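Local coordinates for protein gluconate kinase (Lactobacillus acidophilus, PDB 3LL3) that probably transfers phosphate from ATP to a sugar or sugar acid such as gluconate, as a member of the FGGY carbohydrate kinase family, at residues Ala27-Ser32 with Thr64-Gly69; Glu146-Ala151 with Leu197-Glu202; Cys255-Gly260 with Phe378-Ala383; Gln308-Ala313 with Gln318-Val323. All coordinates share one frame; numbering follows the deposited sequence.

From the N terminus, contact 1 (27-32 with 64-69) closes first. It ties edge strand 27-34 to the turn that leaves helix 49-65, in the N-terminal FGGY domain. Contact 2 follows in series in the same domain, about 41 Å away between centres. It joins the end of helix 145-150 to the turn after helix 191-197. Contact 3 spans a long loop in the C-terminal FGGY domain and links strand 254-259, beside ATP, to helix 365-388. Contact 4 is nested inside that loop. It packs helix 300-311 against helix 317-325, and its centre lies about 22 Å from that of contact 3. None of the four touches another.

Contact 1: residues Ala27-Ser32 with Thr64-Gly69; sequences AVASVS and TQKIDG
K66 lays its side chain against A29 and V31, and these two meetings carry the whole contact, which lies at the protein surface. The first is apolar. K66 CD lies 3.6 Å from A29 CB, a methylene set against a methyl group. The lysine runs nearly straight from CB to CE, which carries its hydrocarbon part across toward the strand.

The second meeting places a charged end beside a methyl. K66 NZ comes 3.5 Å from V31 CG2. The bend at the last torsion (chi4 65°) turns the ammonium group to this side. The two side chains slant across each other. V31 holds CG1 anti to its backbone N (chi1 172°), and CG2 is the branch that meets the lysine. This is a van der Waals approach and does not pair the charge.

In the fold, strand 27-34 is the outermost strand at one side of the first mixed sheet. Helix 49-65 and the turn at 66-69 lead from it to strand 70-78, which runs parallel to it in the same sheet. The contact thus lies at the exit of a crossover in an actin-like ATPase fold.

The backbone of the strand is held separately: V28 and A29 of strand 27-34 form a classic beta bulge opposite L20 of strand 15-22, and the V31 backbone hydrogen-bonds to G18. I67 rests on L20, while the V31 side chain also touches D62 and L63 on helix 49-65.

Contact 2: residues Glu146-Ala151 with Leu197-Glu202; sequences EVFSQA and LKIKKE
F148 reaches from helix 145-150 to the carbonyl oxygens of L197 and K198 and the side chain of I199. Its CB points toward that segment. CG stands anti to the backbone N (chi1 -163°), which sends the ring outward from the helix. Contacts begin at the far half of the ring. CE1 lies 3.9 Å from I199 CD1. On the other branch, CE2 is 3.9 Å from L197 O. K198 O lies near the ring plane at this edge, a long 4.2 Å from CE2. The tip, CZ, has two close neighbours. I199 CD1 is 3.3 Å from CZ, a tight apolar approach. L197 O is 3.4 Å from CZ, and like the methyl it comes in obliquely to the ring.

I199 does not aim its CB at the phenylalanine. The turn at chi2 (-51°) brings CD1 back to the ring. With an alanine in place of F148 the ring is gone, and I199 CD1 would probably lose its aromatic partner and a gap would open beside L197 O.

K141 on helix 133-143 also touches F148 and K198. Q203 ties the two segments through its amide, with OE1 bonded to K200 N and NE2 to A151 O. L197 O, at the ring tip, is on the last residue of helix 191-197, and K198 follows it. K198, with positive phi (65°), is the C-prime residue of the Schellman motif that terminates this helix.

Contact 3: residues Cys255-Gly260 with Phe378-Ala383; sequences CALNVG and FNLYDA. With ATP (adenosine-5'-triphosphate), chain C.
Strand 254-259 delivers the chain to the triphosphate of ATP. With strand 263-269 it forms a hairpin whose turn meets the nucleotide, consistent with a phosphate-binding loop of the actin-like ATPase fold. L257 and V259 project from the strand on the side facing helix 365-388, where L380 meets both.

L380 divides its two methyls between them. Its CD1 lies 3.6 Å from V259 CG2, and these two side chains approach tip to tip. Its CD2 lies 4.0 Å from L257 CD1, and here the side chains cross at about a right angle. L380 keeps CG anti to its carbonyl carbon (chi1 -73°), which extends the fork toward the strand. L257 takes the other course, with CG anti to the backbone N (chi1 170°). All three side chains are buried, and the contact is wholly apolar.

At the end of the strand, G260 CA is 3.1 Å from ATP O5'. A side chain at this position would run into O1B of the phosphates, so the bare backbone lets ATP come close. The next residue, T261, donates its backbone N to ATP. The V259 side chain lies about 5 Å from G300, whose carbonyl oxygen is hydrogen-bonded to ATP.

Around this, L257 touches I265 of strand 263-269 and I397 of strand 396-400, the two strands that flank its own. L380 also rests on V296 of strand 289-296. Other residues of the helix segment meet helix 465-485: Y381 by an edge-to-face ring pair with F475, and D382 by a salt bridge to R482.

Contact 4: residues Gln308-Ala313 with Gln318-Val323; sequences QTLFDA and QDFLDV
F311 and F320 meet ring to ring between helices 300-311 and 317-325. Their centroids are 5.3 Å apart and their planes lie at 66°, an oblique pair. The closest atoms are F311 CE1 and F320 CD2, at 3.2 Å. F320 CE2 lies in the plane of the F311 ring, at its edge, 3.5 Å from F311 CE1. F320 sets CG anti to its backbone N (chi1 -172°), which swings its ring over to F311.

The other apolar contacts are looser. V323 CG1 sits at the edge of the F311 ring, 4.0 Å from F311 CZ. L310 CD2 is 4.4 Å from F320 CE2. An alanine at F311 has no ring, and one flank of F320 and the methyls of V323 would probably be left without their packing partner. L321, next to F320 in the chain, touches ATP.

Polar bonds lie within and around the two segments. Within helix 317-325, Q318 NE2 donates to D322 OD1 at 2.9 Å, from above the carboxylate plane. K365 makes a cation-pi contact with F311 and hydrogen-bonds to L310 O. K365 of the second subunit hydrogen-bonds to T309 O and F311 O.

The chemistry is thus an apolar ring pair with lysine ammonium groups beside it. They take up backbone carbonyls at the end of helix 300-311, which are likely to be polarised by them.

Contact 1: residues Ala27-Ser32 with Thr64-Gly69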
loop_
_atom_site.group_PDB
_atom_site.type_symbol
_atom_site.label_atom_id
_atom_site.label_comp_id
_atom_site.label_asym_id
_atom_site.label_seq_id
_atom_site.Cartn_x
_atom_site.Cartn_y
_atom_site.Cartn_z
ATOM N N ALA A 27 8.694 32.211 31.626
ATOM C CA ALA A 27 9.071 32.798 30.353
ATOM C C ALA A 27 8.382 34.139 30.241
ATOM O O ALA A 27 7.179 34.237 30.450
ATOM C CB ALA A 27 8.659 31.888 29.194
ATOM N N VAL A 28 9.130 35.184 29.924
ATOM C CA VAL A 28 8.522 36.507 29.860
ATOM C C VAL A 28 8.512 37.068 28.440
ATOM O O VAL A 28 7.719 37.956 28.117
ATOM C CB VAL A 28 9.164 37.492 30.870
ATOM C CG1 VAL A 28 9.047 36.937 32.280
ATOM C CG2 VAL A 28 10.605 37.753 30.538
ATOM N N ALA A 29 9.383 36.531 27.591
ATOM C CA ALA A 29 9.419 36.907 26.188
ATOM C C ALA A 29 10.211 35.877 25.412
ATOM O O ALA A 29 10.983 35.125 25.986
ATOM C CB ALA A 29 10.056 38.275 26.025
ATOM N N SER A 30 10.020 35.865 24.102
ATOM C CA SER A 30 10.822 35.044 23.225
ATOM C C SER A 30 10.908 35.706 21.856
ATOM O O SER A 30 9.979 36.391 21.426
ATOM C CB SER A 30 10.211 33.652 23.116
ATOM O OG SER A 30 8.879 33.741 22.670
ATOM N N VAL A 31 12.037 35.511 21.186
ATOM C CA VAL A 31 12.253 36.045 19.852
ATOM C C VAL A 31 12.976 34.963 19.049
ATOM O O VAL A 31 13.833 34.273 19.592
ATOM C CB VAL A 31 13.139 37.315 19.902
ATOM C CG1 VAL A 31 13.531 37.757 18.504
ATOM C CG2 VAL A 31 12.431 38.448 20.647
ATOM N N SER A 32 12.640 34.800 17.774
ATOM C CA SER A 32 13.394 33.874 16.933
ATOM C C SER A 32 13.711 34.476 15.560
ATOM O O SER A 32 13.002 35.371 15.101
ATOM C CB SER A 32 12.661 32.536 16.804
ATOM O OG SER A 32 11.393 32.714 16.221
ATOM N N THR A 64 17.017 41.569 25.523
ATOM C CA THR A 64 17.475 42.477 26.569
ATOM C C THR A 64 16.811 43.849 26.467
ATOM O O THR A 64 16.714 44.569 27.459
ATOM C CB THR A 64 19.004 42.665 26.535
ATOM O OG1 THR A 64 19.383 43.312 25.309
ATOM C CG2 THR A 64 19.703 41.314 26.658
ATOM N N GLN A 65 16.375 44.208 25.260
ATOM C CA GLN A 65 15.688 45.476 25.034
ATOM C C GLN A 65 14.319 45.474 25.705
ATOM O O GLN A 65 13.750 46.524 25.990
ATOM C CB GLN A 65 15.513 45.724 23.535
ATOM C CG GLN A 65 16.790 46.089 22.809
ATOM C CD GLN A 65 17.362 47.407 23.291
ATOM O OE1 GLN A 65 18.004 47.473 24.342
ATOM N NE2 GLN A 65 17.127 48.471 22.524
ATOM N N LYS A 66 13.796 44.282 25.961
ATOM C CA LYS A 66 12.441 44.127 26.457
ATOM C C LYS A 66 12.323 44.343 27.956
ATOM O O LYS A 66 11.223 44.420 28.483
ATOM C CB LYS A 66 11.898 42.741 26.089
ATOM C CG LYS A 66 11.631 42.573 24.609
ATOM C CD LYS A 66 10.901 41.283 24.331
ATOM C CE LYS A 66 10.161 41.361 23.006
ATOM N NZ LYS A 66 11.092 41.485 21.851
ATOM N N ILE A 67 13.450 44.432 28.647
ATOM C CA ILE A 67 13.400 44.519 30.093
ATOM C C ILE A 67 14.423 45.510 30.634
ATOM O O ILE A 67 15.358 45.894 29.935
ATOM C CB ILE A 67 13.603 43.135 30.734
ATOM C CG1 ILE A 67 14.772 42.399 30.074
ATOM C CG2 ILE A 67 12.339 42.294 30.600
ATOM C CD1 ILE A 67 16.033 42.461 30.875
ATOM N N ASP A 68 14.230 45.945 31.870
ATOM C CA ASP A 68 15.274 46.696 32.550
ATOM C C ASP A 68 15.842 45.876 33.703
ATOM O O ASP A 68 15.386 45.984 34.847
ATOM C CB ASP A 68 14.768 48.052 33.049
ATOM C CG ASP A 68 15.901 48.956 33.483
ATOM O OD1 ASP A 68 16.969 48.893 32.837
ATOM O OD2 ASP A 68 15.739 49.711 34.468
ATOM N N GLY A 69 16.833 45.046 33.393
ATOM C CA GLY A 69 17.412 44.164 34.387
ATOM C C GLY A 69 18.692 43.511 33.905
ATOM O O GLY A 69 19.130 43.739 32.775
#

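Contact 2: residues Glu146-Ala151 with Leu197-Glu202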
loop_
_atom_site.group_PDB
_atom_site.type_symbol
_atom_site.label_atom_id
_atom_site.label_comp_id
_atom_site.label_asym_id
_atom_site.label_seq_id
_atom_site.Cartn_x
_atom_site.Cartn_y
_atom_site.Cartn_z
ATOM N N GLU A 146 42.166 19.050 0.250
ATOM C CA GLU A 146 42.711 20.385 0.469
ATOM C C GLU A 146 42.233 20.974 1.801
ATOM O O GLU A 146 43.047 21.331 2.665
ATOM C CB GLU A 146 42.345 21.310 -0.695
ATOM C CG GLU A 146 42.871 22.724 -0.555
ATOM C CD GLU A 146 44.368 22.811 -0.794
ATOM O OE1 GLU A 146 44.779 22.843 -1.975
ATOM O OE2 GLU A 146 45.133 22.855 0.197
ATOM N N VAL A 147 40.914 21.072 1.968
ATOM C CA VAL A 147 40.355 21.600 3.209
ATOM C C VAL A 147 40.738 20.714 4.382
ATOM O O VAL A 147 41.068 21.212 5.447
ATOM C CB VAL A 147 38.820 21.742 3.161
ATOM C CG1 VAL A 147 38.389 22.455 1.893
ATOM C CG2 VAL A 147 38.164 20.393 3.252
ATOM N N PHE A 148 40.712 19.398 4.196
ATOM C CA PHE A 148 41.093 18.526 5.302
ATOM C C PHE A 148 42.505 18.842 5.779
ATOM O O PHE A 148 42.775 18.870 6.979
ATOM C CB PHE A 148 41.002 17.044 4.948
ATOM C CG PHE A 148 40.984 16.163 6.158
ATOM C CD1 PHE A 148 39.797 15.944 6.856
ATOM C CD2 PHE A 148 42.151 15.606 6.642
ATOM C CE1 PHE A 148 39.790 15.167 7.992
ATOM C CE2 PHE A 148 42.143 14.819 7.778
ATOM C CZ PHE A 148 40.962 14.599 8.450
ATOM N N SER A 149 43.407 19.061 4.828
ATOM C CA SER A 149 44.791 19.398 5.146
ATOM C C SER A 149 44.912 20.654 6.001
ATOM O O SER A 149 45.717 20.718 6.941
ATOM C CB SER A 149 45.588 19.579 3.850
ATOM O OG SER A 149 46.950 19.827 4.135
ATOM N N GLN A 150 44.130 21.673 5.672
ATOM C CA GLN A 150 44.286 22.943 6.376
ATOM C C GLN A 150 43.450 23.094 7.647
ATOM O O GLN A 150 43.712 23.997 8.443
ATOM C CB GLN A 150 44.104 24.148 5.445
ATOM C CG GLN A 150 43.341 23.874 4.166
ATOM C CD GLN A 150 43.296 25.101 3.274
ATOM O OE1 GLN A 150 43.552 26.221 3.729
ATOM N NE2 GLN A 150 42.970 24.901 2.001
ATOM N N ALA A 151 42.472 22.209 7.854
ATOM C CA ALA A 151 41.660 22.252 9.078
ATOM C C ALA A 151 42.473 21.996 10.356
ATOM O O ALA A 151 43.087 20.945 10.514
ATOM C CB ALA A 151 40.486 21.263 8.983
ATOM N N LEU A 197 40.920 8.518 11.609
ATOM C CA LEU A 197 40.549 9.830 11.088
ATOM C C LEU A 197 41.758 10.678 10.712
ATOM O O LEU A 197 41.656 11.576 9.871
ATOM C CB LEU A 197 39.739 10.584 12.141
ATOM C CG LEU A 197 38.218 10.599 12.055
ATOM C CD1 LEU A 197 37.737 9.659 11.027
ATOM C CD2 LEU A 197 37.610 10.303 13.418
ATOM N N LYS A 198 42.890 10.397 11.355
ATOM C CA LYS A 198 44.084 11.218 11.217
ATOM C C LYS A 198 43.815 12.607 11.792
ATOM O O LYS A 198 44.255 13.645 11.265
ATOM C CB LYS A 198 44.541 11.244 9.761
ATOM C CG LYS A 198 44.837 9.827 9.247
ATOM C CD LYS A 198 45.015 9.805 7.748
ATOM C CE LYS A 198 45.342 8.404 7.243
ATOM N NZ LYS A 198 45.656 8.487 5.801
ATOM N N ILE A 199 43.067 12.592 12.892
ATOM C CA ILE A 199 42.739 13.795 13.641
ATOM C C ILE A 199 43.411 13.680 15.002
ATOM O O ILE A 199 43.460 12.591 15.588
ATOM C CB ILE A 199 41.208 13.905 13.847
ATOM C CG1 ILE A 199 40.499 14.119 12.507
ATOM C CG2 ILE A 199 40.859 14.994 14.836
ATOM C CD1 ILE A 199 41.073 15.244 11.688
ATOM N N LYS A 200 43.937 14.793 15.498
ATOM C CA LYS A 200 44.493 14.834 16.838
ATOM C C LYS A 200 43.478 15.434 17.806
ATOM O O LYS A 200 42.666 16.290 17.436
ATOM C CB LYS A 200 45.781 15.654 16.858
ATOM C CG LYS A 200 46.867 15.090 15.958
ATOM C CD LYS A 200 47.216 13.666 16.362
ATOM C CE LYS A 200 48.330 13.628 17.408
ATOM N NZ LYS A 200 48.560 12.231 17.899
ATOM N N LYS A 201 43.543 14.968 19.044
ATOM C CA LYS A 201 42.715 15.467 20.132
ATOM C C LYS A 201 42.747 17.000 20.198
ATOM O O LYS A 201 41.731 17.641 20.471
ATOM C CB LYS A 201 43.183 14.799 21.430
ATOM C CG LYS A 201 43.137 15.615 22.684
ATOM C CD LYS A 201 44.031 14.985 23.750
ATOM C CE LYS A 201 45.411 15.618 23.732
ATOM N NZ LYS A 201 46.485 14.757 24.317
ATOM N N GLU A 202 43.908 17.584 19.903
ATOM C CA GLU A 202 44.060 19.032 19.869
ATOM C C GLU A 202 43.257 19.704 18.753
ATOM O O GLU A 202 43.107 20.917 18.754
ATOM C CB GLU A 202 45.547 19.418 19.742
ATOM C CG GLU A 202 46.383 19.126 20.991
ATOM C CD GLU A 202 46.694 17.645 21.170
ATOM O OE1 GLU A 202 46.620 16.887 20.175
ATOM O OE2 GLU A 202 47.015 17.237 22.310
#

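Contact 3: residues Cys255-Gly260 with Phe378-Ala383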
loop_
_atom_site.group_PDB
_atom_site.type_symbol
_atom_site.label_atom_id
_atom_site.label_comp_id
_atom_site.label_asym_id
_atom_site.label_seq_id
_atom_site.Cartn_x
_atom_site.Cartn_y
_atom_site.Cartn_z
ATOM N N CYS A 255 9.738 7.870 29.353
ATOM C CA CYS A 255 10.292 8.114 28.015
ATOM C C CYS A 255 9.792 9.487 27.567
ATOM O O CYS A 255 8.750 9.952 28.032
ATOM C CB CYS A 255 9.781 7.069 27.014
ATOM S SG CYS A 255 10.486 5.397 27.161
ATOM N N ALA A 256 10.500 10.130 26.657
ATOM C CA ALA A 256 9.988 11.342 26.032
ATOM C C ALA A 256 9.669 11.070 24.560
ATOM O O ALA A 256 10.509 10.553 23.803
ATOM C CB ALA A 256 10.975 12.499 26.180
ATOM N N LEU A 257 8.433 11.377 24.178
ATOM C CA LEU A 257 7.961 11.225 22.799
ATOM C C LEU A 257 7.629 12.617 22.267
ATOM O O LEU A 257 6.721 13.306 22.774
ATOM C CB LEU A 257 6.694 10.372 22.759
ATOM C CG LEU A 257 5.987 10.343 21.400
ATOM C CD1 LEU A 257 6.869 9.574 20.407
ATOM C CD2 LEU A 257 4.623 9.728 21.510
ATOM N N ASN A 258 8.357 13.058 21.258
ATOM C CA ASN A 258 7.999 14.313 20.635
ATOM C C ASN A 258 7.666 14.040 19.189
ATOM O O ASN A 258 8.381 13.297 18.507
ATOM C CB ASN A 258 9.133 15.308 20.710
ATOM C CG ASN A 258 8.794 16.614 20.026
ATOM O OD1 ASN A 258 8.044 17.434 20.559
ATOM N ND2 ASN A 258 9.350 16.818 18.840
ATOM N N VAL A 259 6.582 14.626 18.712
ATOM C CA VAL A 259 6.203 14.428 17.316
ATOM C C VAL A 259 5.700 15.718 16.709
ATOM O O VAL A 259 4.587 16.165 16.984
ATOM C CB VAL A 259 5.149 13.333 17.132
ATOM C CG1 VAL A 259 5.006 13.004 15.667
ATOM C CG2 VAL A 259 5.497 12.092 17.926
ATOM N N GLY A 260 6.546 16.332 15.901
ATOM C CA GLY A 260 6.142 17.484 15.135
ATOM C C GLY A 260 6.175 17.073 13.683
ATOM O O GLY A 260 5.552 16.076 13.296
ATOM N N PHE A 378 2.256 3.637 15.044
ATOM C CA PHE A 378 2.825 2.291 15.096
ATOM C C PHE A 378 4.349 2.347 14.862
ATOM O O PHE A 378 5.125 1.646 15.511
ATOM C CB PHE A 378 2.188 1.375 14.035
ATOM C CG PHE A 378 0.935 0.654 14.487
ATOM C CD1 PHE A 378 0.838 0.122 15.767
ATOM C CD2 PHE A 378 -0.117 0.462 13.600
ATOM C CE1 PHE A 378 -0.294 -0.565 16.167
ATOM C CE2 PHE A 378 -1.256 -0.233 13.985
ATOM C CZ PHE A 378 -1.347 -0.749 15.269
ATOM N N ASN A 379 4.767 3.174 13.914
ATOM C CA ASN A 379 6.183 3.294 13.574
ATOM C C ASN A 379 6.964 3.797 14.807
ATOM O O ASN A 379 8.015 3.266 15.151
ATOM C CB ASN A 379 6.326 4.253 12.390
ATOM C CG ASN A 379 7.765 4.424 11.920
ATOM O OD1 ASN A 379 8.200 5.548 11.655
ATOM N ND2 ASN A 379 8.494 3.326 11.796
ATOM N N LEU A 380 6.408 4.809 15.464
ATOM C CA LEU A 380 6.974 5.346 16.702
ATOM C C LEU A 380 6.987 4.305 17.816
ATOM O O LEU A 380 7.908 4.267 18.630
ATOM C CB LEU A 380 6.188 6.584 17.152
ATOM C CG LEU A 380 6.405 7.858 16.321
ATOM C CD1 LEU A 380 5.213 8.819 16.459
ATOM C CD2 LEU A 380 7.706 8.548 16.663
ATOM N N TYR A 381 5.954 3.471 17.868
ATOM C CA TYR A 381 5.890 2.446 18.900
ATOM C C TYR A 381 6.895 1.355 18.603
ATOM O O TYR A 381 7.429 0.721 19.511
ATOM C CB TYR A 381 4.487 1.863 18.986
ATOM C CG TYR A 381 4.342 0.744 19.985
ATOM C CD1 TYR A 381 4.508 0.970 21.353
ATOM C CD2 TYR A 381 4.022 -0.529 19.569
ATOM C CE1 TYR A 381 4.359 -0.064 22.267
ATOM C CE2 TYR A 381 3.868 -1.561 20.465
ATOM C CZ TYR A 381 4.031 -1.331 21.815
ATOM O OH TYR A 381 3.854 -2.377 22.700
ATOM N N ASP A 382 7.132 1.140 17.313
ATOM C CA ASP A 382 8.144 0.200 16.829
ATOM C C ASP A 382 9.529 0.663 17.335
ATOM O O ASP A 382 10.313 -0.126 17.883
ATOM C CB ASP A 382 8.077 0.183 15.290
ATOM C CG ASP A 382 8.970 -0.882 14.648
ATOM O OD1 ASP A 382 9.670 -1.612 15.370
ATOM O OD2 ASP A 382 8.948 -1.001 13.402
ATOM N N ALA A 383 9.820 1.948 17.166
ATOM C CA ALA A 383 11.095 2.502 17.636
ATOM C C ALA A 383 11.168 2.453 19.162
ATOM O O ALA A 383 12.154 2.004 19.718
ATOM C CB ALA A 383 11.310 3.922 17.128
HETATM P PG ATP C . 9.172 23.368 15.979
HETATM O O1G ATP C . 8.042 24.351 15.258
HETATM O O2G ATP C . 9.039 23.462 17.632
HETATM O O3G ATP C . 10.511 23.749 15.534
HETATM P PB ATP C . 7.954 21.452 14.232
HETATM O O1B ATP C . 8.010 19.816 14.067
HETATM O O2B ATP C . 8.416 22.137 13.032
HETATM O O3B ATP C . 8.904 21.796 15.549
HETATM P PA ATP C . 5.214 21.232 15.314
HETATM O O1A ATP C . 5.625 20.467 16.704
HETATM O O2A ATP C . 4.176 22.234 15.518
HETATM O O3A ATP C . 6.430 22.037 14.528
HETATM O "O5'" ATP C . 4.604 20.073 14.318
HETATM C "C5'" ATP C . 4.348 20.415 12.976
HETATM C "C4'" ATP C . 3.408 19.385 12.399
HETATM O "O4'" ATP C . 2.126 19.230 12.987
HETATM C "C3'" ATP C . 3.230 19.229 10.859
HETATM O "O3'" ATP C . 4.069 18.284 10.262
HETATM C "C2'" ATP C . 1.678 19.073 10.666
HETATM O "O2'" ATP C . 1.337 18.230 9.600
HETATM C "C1'" ATP C . 1.276 18.621 12.053
HETATM N N9 ATP C . -0.058 19.046 12.449
HETATM C C8 ATP C . -0.579 20.289 12.421
HETATM N N7 ATP C . -1.864 20.204 13.025
HETATM C C5 ATP C . -2.073 18.865 13.428
HETATM C C6 ATP C . -3.150 18.221 14.080
HETATM N N6 ATP C . -4.311 19.002 14.487
HETATM N N1 ATP C . -3.083 16.914 14.358
HETATM C C2 ATP C . -1.976 16.172 14.012
HETATM N N3 ATP C . -0.928 16.811 13.373
HETATM C C4 ATP C . -0.994 18.143 13.092
#

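Contact 4: residues Gln308-Ala313 with Gln318-Val323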
loop_
_atom_site.group_PDB
_atom_site.type_symbol
_atom_site.label_atom_id
_atom_site.label_comp_id
_atom_site.label_asym_id
_atom_site.label_seq_id
_atom_site.Cartn_x
_atom_site.Cartn_y
_atom_site.Cartn_z
ATOM N N GLN A 308 -3.192 16.437 2.320
ATOM C CA GLN A 308 -3.234 17.055 0.999
ATOM C C GLN A 308 -3.508 16.070 -0.132
ATOM O O GLN A 308 -4.028 16.457 -1.176
ATOM C CB GLN A 308 -1.899 17.724 0.685
ATOM C CG GLN A 308 -1.577 18.966 1.504
ATOM C CD GLN A 308 -0.445 19.754 0.881
ATOM O OE1 GLN A 308 0.710 19.675 1.326
ATOM N NE2 GLN A 308 -0.761 20.493 -0.188
ATOM N N THR A 309 -3.131 14.811 0.060
ATOM C CA THR A 309 -3.176 13.827 -1.020
ATOM C C THR A 309 -4.468 13.021 -0.995
ATOM O O THR A 309 -5.097 12.829 -2.031
ATOM C CB THR A 309 -1.962 12.885 -0.967
ATOM O OG1 THR A 309 -0.776 13.650 -1.169
ATOM C CG2 THR A 309 -2.041 11.809 -2.037
ATOM N N LEU A 310 -4.862 12.566 0.190
ATOM C CA LEU A 310 -6.083 11.783 0.320
ATOM C C LEU A 310 -7.287 12.670 0.083
ATOM O O LEU A 310 -8.302 12.198 -0.403
ATOM C CB LEU A 310 -6.193 11.097 1.687
ATOM C CG LEU A 310 -5.370 9.819 1.857
ATOM C CD1 LEU A 310 -3.959 10.119 1.461
ATOM C CD2 LEU A 310 -5.391 9.283 3.272
ATOM N N PHE A 311 -7.172 13.958 0.411
ATOM C CA PHE A 311 -8.305 14.876 0.253
ATOM C C PHE A 311 -8.015 15.982 -0.770
ATOM O O PHE A 311 -8.269 15.844 -1.962
ATOM C CB PHE A 311 -8.690 15.505 1.597
ATOM C CG PHE A 311 -9.099 14.512 2.658
ATOM C CD1 PHE A 311 -8.152 13.907 3.468
ATOM C CD2 PHE A 311 -10.437 14.221 2.878
ATOM C CE1 PHE A 311 -8.525 13.013 4.453
ATOM C CE2 PHE A 311 -10.814 13.318 3.865
ATOM C CZ PHE A 311 -9.851 12.720 4.657
ATOM N N ASP A 312 -7.490 17.089 -0.277
ATOM C CA ASP A 312 -7.142 18.233 -1.113
ATOM C C ASP A 312 -6.485 19.288 -0.233
ATOM O O ASP A 312 -6.501 19.166 0.997
ATOM C CB ASP A 312 -8.358 18.781 -1.908
ATOM C CG ASP A 312 -9.419 19.448 -1.026
ATOM O OD1 ASP A 312 -9.075 20.226 -0.102
ATOM O OD2 ASP A 312 -10.618 19.225 -1.290
ATOM N N ALA A 313 -5.888 20.303 -0.855
ATOM C CA ALA A 313 -5.171 21.342 -0.118
ATOM C C ALA A 313 -6.096 22.338 0.599
ATOM O O ALA A 313 -5.680 23.447 0.928
ATOM C CB ALA A 313 -4.192 22.071 -1.042
ATOM N N GLN A 318 -7.930 19.363 11.387
ATOM C CA GLN A 318 -9.131 18.973 12.121
ATOM C C GLN A 318 -10.131 18.196 11.256
ATOM O O GLN A 318 -10.703 17.207 11.705
ATOM C CB GLN A 318 -9.811 20.191 12.748
ATOM C CG GLN A 318 -10.852 19.811 13.777
ATOM C CD GLN A 318 -10.293 18.870 14.811
ATOM O OE1 GLN A 318 -9.230 19.118 15.378
ATOM N NE2 GLN A 318 -10.996 17.770 15.057
ATOM N N ASP A 319 -10.343 18.644 10.024
ATOM C CA ASP A 319 -11.235 17.926 9.105
ATOM C C ASP A 319 -10.733 16.485 8.936
ATOM O O ASP A 319 -11.510 15.531 8.969
ATOM C CB ASP A 319 -11.287 18.603 7.721
ATOM C CG ASP A 319 -11.988 19.960 7.732
ATOM O OD1 ASP A 319 -12.804 20.214 8.638
ATOM O OD2 ASP A 319 -11.722 20.774 6.818
ATOM N N PHE A 320 -9.422 16.343 8.737
ATOM C CA PHE A 320 -8.818 15.030 8.540
ATOM C C PHE A 320 -9.055 14.157 9.756
ATOM O O PHE A 320 -9.494 13.018 9.633
ATOM C CB PHE A 320 -7.314 15.196 8.304
ATOM C CG PHE A 320 -6.605 13.934 7.895
ATOM C CD1 PHE A 320 -6.310 12.957 8.821
ATOM C CD2 PHE A 320 -6.201 13.746 6.594
ATOM C CE1 PHE A 320 -5.634 11.809 8.462
ATOM C CE2 PHE A 320 -5.519 12.582 6.220
ATOM C CZ PHE A 320 -5.240 11.620 7.161
ATOM N N LEU A 321 -8.742 14.691 10.935
ATOM C CA LEU A 321 -8.946 13.969 12.178
ATOM C C LEU A 321 -10.410 13.566 12.333
ATOM O O LEU A 321 -10.717 12.444 12.726
ATOM C CB LEU A 321 -8.526 14.848 13.354
ATOM C CG LEU A 321 -7.032 15.152 13.383
ATOM C CD1 LEU A 321 -6.722 16.132 14.497
ATOM C CD2 LEU A 321 -6.245 13.859 13.553
ATOM N N ASP A 322 -11.310 14.493 12.031
ATOM C CA ASP A 322 -12.743 14.206 12.124
ATOM C C ASP A 322 -13.093 12.998 11.251
ATOM O O ASP A 322 -13.760 12.062 11.700
ATOM C CB ASP A 322 -13.587 15.423 11.719
ATOM C CG ASP A 322 -13.569 16.531 12.764
ATOM O OD1 ASP A 322 -13.236 16.254 13.944
ATOM O OD2 ASP A 322 -13.892 17.685 12.395
ATOM N N VAL A 323 -12.626 13.003 10.008
ATOM C CA VAL A 323 -12.947 11.887 9.108
ATOM C C VAL A 323 -12.330 10.579 9.588
ATOM O O VAL A 323 -12.993 9.534 9.604
ATOM C CB VAL A 323 -12.499 12.173 7.680
ATOM C CG1 VAL A 323 -12.795 10.977 6.791
ATOM C CG2 VAL A 323 -13.195 13.427 7.156
#